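Local coordinates for protein histidinol dehydrogenase (Elizabethkingia anophelis NUHP1, PDB 6AN0) that probably catalyses the zinc-dependent, two-step NAD-linked oxidation of L-histidinol to L-histidine, the last step of histidine biosynthesis, at residues I13-S18 and R310-D315. Residues are numbered along the deposited sequence; the frame is centred on the assembly and turned at random.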
ATOM      1  N   ILE A  13      -9.035 -26.399 -26.142  1.00 42.08           N
ATOM      2  CA  ILE A  13      -7.863 -26.865 -26.881  1.00 47.82           C
ATOM      3  C   ILE A  13      -7.474 -25.798 -27.896  1.00 54.18           C
ATOM      4  O   ILE A  13      -8.161 -25.614 -28.910  1.00 54.62           O
ATOM      5  CB  ILE A  13      -8.120 -28.207 -27.580  1.00 49.16           C
ATOM      6  CG1 ILE A  13      -8.705 -29.228 -26.602  1.00 45.76           C
ATOM      7  CG2 ILE A  13      -6.830 -28.729 -28.188  1.00 51.07           C
ATOM      8  CD1 ILE A  13      -7.815 -29.510 -25.389  1.00 40.15           C
ATOM      9  N   ASN A  14      -6.350 -25.130 -27.648  1.00 42.96           N
ATOM     10  CA  ASN A  14      -5.836 -24.072 -28.510  1.00 49.44           C
ATOM     11  C   ASN A  14      -6.883 -22.984 -28.784  1.00 49.75           C
ATOM     12  O   ASN A  14      -7.236 -22.731 -29.935  1.00 51.70           O
ATOM     13  CB  ASN A  14      -5.312 -24.638 -29.824  1.00 48.71           C
ATOM     14  CG  ASN A  14      -4.277 -25.732 -29.628  1.00 49.74           C
ATOM     15  OD1 ASN A  14      -4.474 -26.865 -30.069  1.00 56.52           O
ATOM     16  ND2 ASN A  14      -3.164 -25.400 -28.977  1.00 42.58           N
ATOM     17  N   PRO A  15      -7.389 -22.316 -27.743  1.00 55.38           N
ATOM     18  CA  PRO A  15      -8.338 -21.234 -27.981  1.00 54.09           C
ATOM     19  C   PRO A  15      -7.648 -20.058 -28.654  1.00 60.95           C
ATOM     20  O   PRO A  15      -6.461 -19.791 -28.401  1.00 68.84           O
ATOM     21  CB  PRO A  15      -8.821 -20.868 -26.566  1.00 46.94           C
ATOM     22  CG  PRO A  15      -7.689 -21.243 -25.680  1.00 43.20           C
ATOM     23  CD  PRO A  15      -7.049 -22.452 -26.312  1.00 44.76           C
ATOM     24  N   PRO A  16      -8.347 -19.339 -29.525  1.00 65.63           N
ATOM     25  CA  PRO A  16      -7.746 -18.157 -30.151  1.00 69.01           C
ATOM     26  C   PRO A  16      -7.521 -17.050 -29.132  1.00 71.62           C
ATOM     27  O   PRO A  16      -8.094 -17.044 -28.039  1.00 69.89           O
ATOM     28  CB  PRO A  16      -8.782 -17.742 -31.198  1.00 72.60           C
ATOM     29  CG  PRO A  16     -10.077 -18.263 -30.659  1.00 72.38           C
ATOM     30  CD  PRO A  16      -9.736 -19.555 -29.963  1.00 68.30           C
ATOM     31  N   LEU A  17      -6.666 -16.096 -29.511  1.00 70.96           N
ATOM     32  CA  LEU A  17      -6.392 -14.957 -28.641  1.00 65.67           C
ATOM     33  C   LEU A  17      -7.636 -14.116 -28.382  1.00 64.57           C
ATOM     34  O   LEU A  17      -7.691 -13.406 -27.372  1.00 68.63           O
ATOM     35  CB  LEU A  17      -5.290 -14.084 -29.245  1.00 64.71           C
ATOM     36  N   SER A  18      -8.638 -14.191 -29.262  1.00 67.63           N
ATOM     37  CA  SER A  18      -9.867 -13.428 -29.081  1.00 72.64           C
ATOM     38  C   SER A  18     -10.729 -13.963 -27.943  1.00 68.44           C
ATOM     39  O   SER A  18     -11.612 -13.244 -27.463  1.00 64.57           O
ATOM     40  CB  SER A  18     -10.671 -13.423 -30.380  1.00 75.31           C
ATOM     41  OG  SER A  18     -10.862 -14.742 -30.862  1.00 76.39           O
ATOM     42  N   ARG A 310     -10.747 -24.342 -15.331  1.00 30.68           N
ATOM     43  CA  ARG A 310     -10.486 -24.485 -16.761  1.00 31.74           C
ATOM     44  C   ARG A 310      -9.147 -25.171 -16.986  1.00 35.30           C
ATOM     45  O   ARG A 310      -8.157 -24.805 -16.352  1.00 25.11           O
ATOM     46  CB  ARG A 310     -10.473 -23.116 -17.466  1.00 30.31           C
ATOM     47  CG  ARG A 310     -11.670 -22.232 -17.146  1.00 40.04           C
ATOM     48  CD  ARG A 310     -11.729 -20.993 -18.014  1.00 43.23           C
ATOM     49  NE  ARG A 310     -12.994 -20.297 -17.810  1.00 49.42           N
ATOM     50  CZ  ARG A 310     -13.140 -19.210 -17.060  1.00 52.10           C
ATOM     51  NH1 ARG A 310     -12.090 -18.671 -16.459  1.00 53.17           N
ATOM     52  NH2 ARG A 310     -14.338 -18.651 -16.927  1.00 61.17           N
ATOM     53  N   GLY A 311      -9.120 -26.148 -17.888  1.00 31.28           N
ATOM     54  CA  GLY A 311      -7.878 -26.681 -18.436  1.00 30.45           C
ATOM     55  C   GLY A 311      -7.719 -26.247 -19.885  1.00 30.65           C
ATOM     56  O   GLY A 311      -8.633 -26.412 -20.698  1.00 38.23           O
ATOM     57  N   ILE A 312      -6.552 -25.685 -20.197  1.00 29.27           N
ATOM     58  CA  ILE A 312      -6.323 -25.040 -21.485  1.00 30.08           C
ATOM     59  C   ILE A 312      -5.022 -25.558 -22.081  1.00 34.93           C
ATOM     60  O   ILE A 312      -3.977 -25.526 -21.422  1.00 33.25           O
ATOM     61  CB  ILE A 312      -6.277 -23.506 -21.335  1.00 30.59           C
ATOM     62  CG1 ILE A 312      -7.533 -23.015 -20.603  1.00 37.65           C
ATOM     63  CG2 ILE A 312      -6.129 -22.838 -22.706  1.00 34.99           C
ATOM     64  CD1 ILE A 312      -7.493 -21.559 -20.196  1.00 35.44           C
ATOM     65  N   VAL A 313      -5.078 -26.011 -23.331  1.00 34.57           N
ATOM     66  CA  VAL A 313      -3.884 -26.399 -24.076  1.00 32.84           C
ATOM     67  C   VAL A 313      -3.436 -25.226 -24.936  1.00 30.04           C
ATOM     68  O   VAL A 313      -4.221 -24.677 -25.719  1.00 32.81           O
ATOM     69  CB  VAL A 313      -4.129 -27.650 -24.936  1.00 34.13           C
ATOM     70  CG1 VAL A 313      -2.878 -27.970 -25.735  1.00 36.62           C
ATOM     71  CG2 VAL A 313      -4.503 -28.821 -24.057  1.00 34.11           C
ATOM     72  N   LEU A 314      -2.175 -24.839 -24.785  1.00 32.27           N
ATOM     73  CA  LEU A 314      -1.550 -23.781 -25.565  1.00 31.11           C
ATOM     74  C   LEU A 314      -0.212 -24.296 -26.079  1.00 42.00           C
ATOM     75  O   LEU A 314       0.478 -25.041 -25.378  1.00 51.44           O
ATOM     76  CB  LEU A 314      -1.362 -22.511 -24.706  1.00 26.38           C
ATOM     77  CG  LEU A 314      -2.654 -21.852 -24.204  1.00 34.62           C
ATOM     78  CD1 LEU A 314      -2.388 -20.789 -23.119  1.00 34.75           C
ATOM     79  CD2 LEU A 314      -3.452 -21.262 -25.374  1.00 37.59           C
ATOM     80  N   ASP A 315       0.168 -23.893 -27.289  1.00 39.53           N
ATOM     81  CA  ASP A 315       1.198 -24.624 -28.020  1.00 38.51           C
ATOM     82  C   ASP A 315       2.627 -24.191 -27.690  1.00 43.19           C
ATOM     83  O   ASP A 315       3.550 -24.582 -28.407  1.00 51.68           O
ATOM     84  CB  ASP A 315       0.946 -24.535 -29.533  1.00 49.40           C
ATOM     85  CG  ASP A 315       0.965 -23.114 -30.064  1.00 61.29           C
ATOM     86  OD1 ASP A 315       1.353 -22.182 -29.329  1.00 67.47           O
ATOM     87  OD2 ASP A 315       0.583 -22.932 -31.240  1.00 70.86           O
TER
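Ile13 and Val313 lie side by side on one face of a parallel beta sheet, CD1 of Ile13 touching CG2 of Val313 at 3.6 Å. They form a parallel beta bridge between strands 10-13 and 310-313. The N-terminal strand 10-13 thus adds an edge strand to this six-stranded sheet, beside a strand almost 300 residues later in the chain and away from the zinc and histidine sites. In Val313, CG1 is anti to the backbone N (chi1 177°), which leaves CG2 beside that N, on the side of the Ile13 tip. Leu282 of helix 279-293 packs on both side chains. The strand ends at Ile13; Asn14 has a positive phi (53°), and the chain continues in a loop that leads to helix 20-23. There the Pro15 ring crosses Ile312 at about a right angle, its CG 3.7 Å from CG2 of Ile312. CD of Pro15 also meets CD2 of Leu314 at 3.9 Å. Phe323 of helix 317-327 touches both Ile312 and Leu314, and Leu23 of helix 20-23 packs on Pro15. One hydrogen bond links the two segments: Asn14 N donates to Val313 O at 2.9 Å. It meets a lone pair in the carbonyl plane but is bent, with an angle of 140° at the hydrogen. Farther out, Asp315 OD1 forms a salt bridge with Lys319 NZ. Pro15 CD rests 3.6 Å from Val313 O.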